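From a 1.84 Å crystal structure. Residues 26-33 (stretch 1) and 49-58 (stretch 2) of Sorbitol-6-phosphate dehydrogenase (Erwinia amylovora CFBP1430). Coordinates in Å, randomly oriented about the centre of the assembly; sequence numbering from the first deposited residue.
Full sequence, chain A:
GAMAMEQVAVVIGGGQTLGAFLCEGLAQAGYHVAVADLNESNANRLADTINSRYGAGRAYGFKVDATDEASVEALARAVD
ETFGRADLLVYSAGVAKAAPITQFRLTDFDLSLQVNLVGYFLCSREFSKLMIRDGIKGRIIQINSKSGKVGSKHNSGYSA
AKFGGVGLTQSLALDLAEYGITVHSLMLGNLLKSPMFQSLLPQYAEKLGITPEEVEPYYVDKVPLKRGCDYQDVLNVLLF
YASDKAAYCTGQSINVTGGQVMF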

# COMPACT_ATOMS: atom_id res chain seq x y z
N LEU A 26 13.10 -24.86 -13.75
CA LEU A 26 13.56 -24.08 -14.87
C LEU A 26 14.17 -24.93 -15.99
O LEU A 26 14.09 -24.58 -17.15
N ALA A 27 14.81 -26.01 -15.63
CA ALA A 27 15.37 -26.90 -16.69
C ALA A 27 14.19 -27.51 -17.47
O ALA A 27 14.13 -27.45 -18.68
N GLN A 28 13.23 -28.03 -16.72
CA GLN A 28 11.98 -28.53 -17.33
C GLN A 28 11.29 -27.56 -18.26
O GLN A 28 10.93 -27.92 -19.39
N ALA A 29 11.16 -26.31 -17.85
CA ALA A 29 10.63 -25.25 -18.72
C ALA A 29 11.48 -24.91 -19.93
O ALA A 29 11.15 -24.01 -20.71
N GLY A 30 12.63 -25.59 -20.10
CA GLY A 30 13.48 -25.31 -21.21
C GLY A 30 14.66 -24.39 -21.01
O GLY A 30 15.28 -23.99 -22.00
N TYR A 31 14.99 -24.02 -19.77
CA TYR A 31 16.16 -23.15 -19.51
C TYR A 31 17.47 -23.97 -19.38
O TYR A 31 17.51 -25.07 -18.80
N HIS A 32 18.56 -23.37 -19.83
CA HIS A 32 19.91 -23.76 -19.31
C HIS A 32 20.09 -23.11 -17.93
O HIS A 32 19.72 -21.96 -17.73
N VAL A 33 20.61 -23.87 -16.98
CA VAL A 33 20.61 -23.41 -15.60
C VAL A 33 22.05 -23.34 -15.08
O VAL A 33 22.83 -24.30 -15.23
N THR A 49 22.51 -34.18 -11.80
CA THR A 49 21.10 -34.63 -11.87
C THR A 49 20.33 -34.02 -13.05
O THR A 49 19.70 -34.72 -13.85
N ILE A 50 20.40 -32.71 -13.19
CA ILE A 50 19.76 -32.02 -14.34
C ILE A 50 20.36 -32.48 -15.68
O ILE A 50 19.61 -32.78 -16.61
N ASN A 51 21.67 -32.58 -15.81
CA ASN A 51 22.23 -33.13 -17.08
C ASN A 51 21.95 -34.63 -17.32
O ASN A 51 21.78 -35.06 -18.46
N SER A 52 21.84 -35.42 -16.26
CA SER A 52 21.43 -36.83 -16.37
C SER A 52 20.01 -37.03 -16.91
O SER A 52 19.68 -38.15 -17.36
N ARG A 53 19.16 -35.99 -16.80
CA ARG A 53 17.80 -36.02 -17.34
C ARG A 53 17.62 -35.27 -18.65
O ARG A 53 16.82 -35.70 -19.48
N TYR A 54 18.35 -34.17 -18.87
CA TYR A 54 18.06 -33.22 -19.94
C TYR A 54 19.13 -33.13 -21.01
O TYR A 54 18.90 -32.47 -22.02
N GLY A 55 20.29 -33.75 -20.78
CA GLY A 55 21.39 -33.71 -21.75
C GLY A 55 22.59 -32.99 -21.14
O GLY A 55 22.41 -32.08 -20.30
N ALA A 56 23.79 -33.40 -21.54
CA ALA A 56 25.03 -32.77 -21.05
C ALA A 56 25.07 -31.29 -21.41
O ALA A 56 24.61 -30.90 -22.47
N GLY A 57 25.59 -30.47 -20.49
CA GLY A 57 25.79 -29.03 -20.76
C GLY A 57 24.51 -28.22 -20.59
O GLY A 57 24.46 -27.07 -20.98
N ARG A 58 23.49 -28.84 -20.01
CA ARG A 58 22.25 -28.12 -19.71
C ARG A 58 22.40 -27.27 -18.46
O ARG A 58 21.99 -26.10 -18.47

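Stretch 1 leaves a helix and enters a strand; stretch 2 ends a helix at Tyr54 and continues in a type II turn from Gly55 to Arg58. Leu26 is buried but points sideways and takes no part in the contact. Ala27 points toward the second helix. Its methyl CB lies 3.8 Å from CG2 of Ile50 (chi1 m) and 3.6 Å from CE2 of Tyr54 (chi1 m), making an off-centre CH-pi contact with the Tyr54 ring; so small a side chain suits helices whose Ala27 CA and Ile50 CA are 7.1 Å apart. Gln28, t at chi1 and chi2, points sideways, and its CB meets Tyr54 OH at 3.1 Å; its polar amide suits an exposed position, NE2 standing 4.1 Å from NH2 of the extended Arg53. Ala29 points away. Gly30 ends the helix in a Schellman motif, whose backbone angles would jam a CB against the preceding carbonyl. The long Arg58 side chain (chi1 t) reaches back here: its NH1 is 3.6 Å from Gly30 O, and one guanidinium face covers Ala27 O and Tyr31 O, without a hydrogen bond. Tyr31 (m) points away, keeping its bulky ring clear. His32 (m) sets out sideways, but its ring edge offers a polarised C-H to Gly57, CD2 to O 3.1 Å. Val33 (t), apolar and suited to a buried strand, contributes mainly backbone: its N donates to Arg58 O at 3.0 Å, tying strand to turn.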

# COMPACT_ATOMS: atom_id res chain seq x y z
CB LEU A 26 14.58 -23.06 -14.42
CG LEU A 26 13.98 -21.89 -13.61
CD1 LEU A 26 15.08 -21.23 -12.80
CD2 LEU A 26 13.40 -20.88 -14.56
CB ALA A 27 16.20 -27.97 -16.04
CB GLN A 28 11.02 -28.95 -16.24
CG GLN A 28 9.79 -29.67 -16.76
CD GLN A 28 8.81 -29.78 -15.65
OE1 GLN A 28 8.31 -28.74 -15.15
NE2 GLN A 28 8.57 -31.00 -15.18
CB ALA A 29 10.39 -23.99 -17.91
CB TYR A 31 15.94 -22.26 -18.23
CG TYR A 31 14.90 -21.09 -18.33
CD1 TYR A 31 13.53 -21.30 -18.12
CD2 TYR A 31 15.32 -19.78 -18.57
CE1 TYR A 31 12.63 -20.24 -18.17
CE2 TYR A 31 14.44 -18.72 -18.65
CZ TYR A 31 13.08 -18.97 -18.47
OH TYR A 31 12.23 -17.90 -18.53
CB HIS A 32 21.01 -23.31 -20.24
CG HIS A 32 21.18 -24.20 -21.42
ND1 HIS A 32 20.32 -24.18 -22.50
CD2 HIS A 32 22.13 -25.13 -21.70
CE1 HIS A 32 20.74 -25.07 -23.39
NE2 HIS A 32 21.83 -25.65 -22.92
CB VAL A 33 19.74 -24.28 -14.69
CG1 VAL A 33 19.74 -23.73 -13.26
CG2 VAL A 33 18.30 -24.32 -15.21
CB THR A 49 20.41 -34.28 -10.56
OG1 THR A 49 21.07 -34.96 -9.50
CG2 THR A 49 18.90 -34.64 -10.59
CB ILE A 50 19.78 -30.47 -14.15
CG1 ILE A 50 18.75 -30.11 -13.06
CG2 ILE A 50 19.51 -29.72 -15.48
CD1 ILE A 50 19.19 -29.00 -12.15
CB ASN A 51 23.72 -32.85 -17.19
CG ASN A 51 24.03 -31.36 -17.24
OD1 ASN A 51 23.21 -30.54 -17.68
ND2 ASN A 51 25.23 -31.01 -16.84
CB SER A 52 21.50 -37.52 -15.01
OG SER A 52 22.87 -37.68 -14.65
CB ARG A 53 16.82 -35.51 -16.31
CG ARG A 53 15.55 -34.89 -16.88
CD ARG A 53 14.47 -34.76 -15.84
NE ARG A 53 13.18 -34.54 -16.50
CZ ARG A 53 12.04 -34.25 -15.87
NH1 ARG A 53 12.00 -34.13 -14.55
NH2 ARG A 53 10.93 -34.05 -16.56
CB TYR A 54 17.82 -31.79 -19.38
CG TYR A 54 16.56 -31.62 -18.58
CD1 TYR A 54 15.33 -31.59 -19.22
CD2 TYR A 54 16.59 -31.60 -17.22
CE1 TYR A 54 14.16 -31.48 -18.51
CE2 TYR A 54 15.42 -31.49 -16.48
CZ TYR A 54 14.21 -31.43 -17.16
OH TYR A 54 13.04 -31.34 -16.45
CB ALA A 56 26.25 -33.50 -21.62
CB ARG A 58 21.08 -29.05 -19.52
CG ARG A 58 19.76 -28.28 -19.37
CD ARG A 58 18.69 -28.91 -20.20
NE ARG A 58 18.13 -28.03 -21.19
CZ ARG A 58 16.90 -28.19 -21.69
NH1 ARG A 58 16.45 -27.34 -22.60
NH2 ARG A 58 16.15 -29.22 -21.31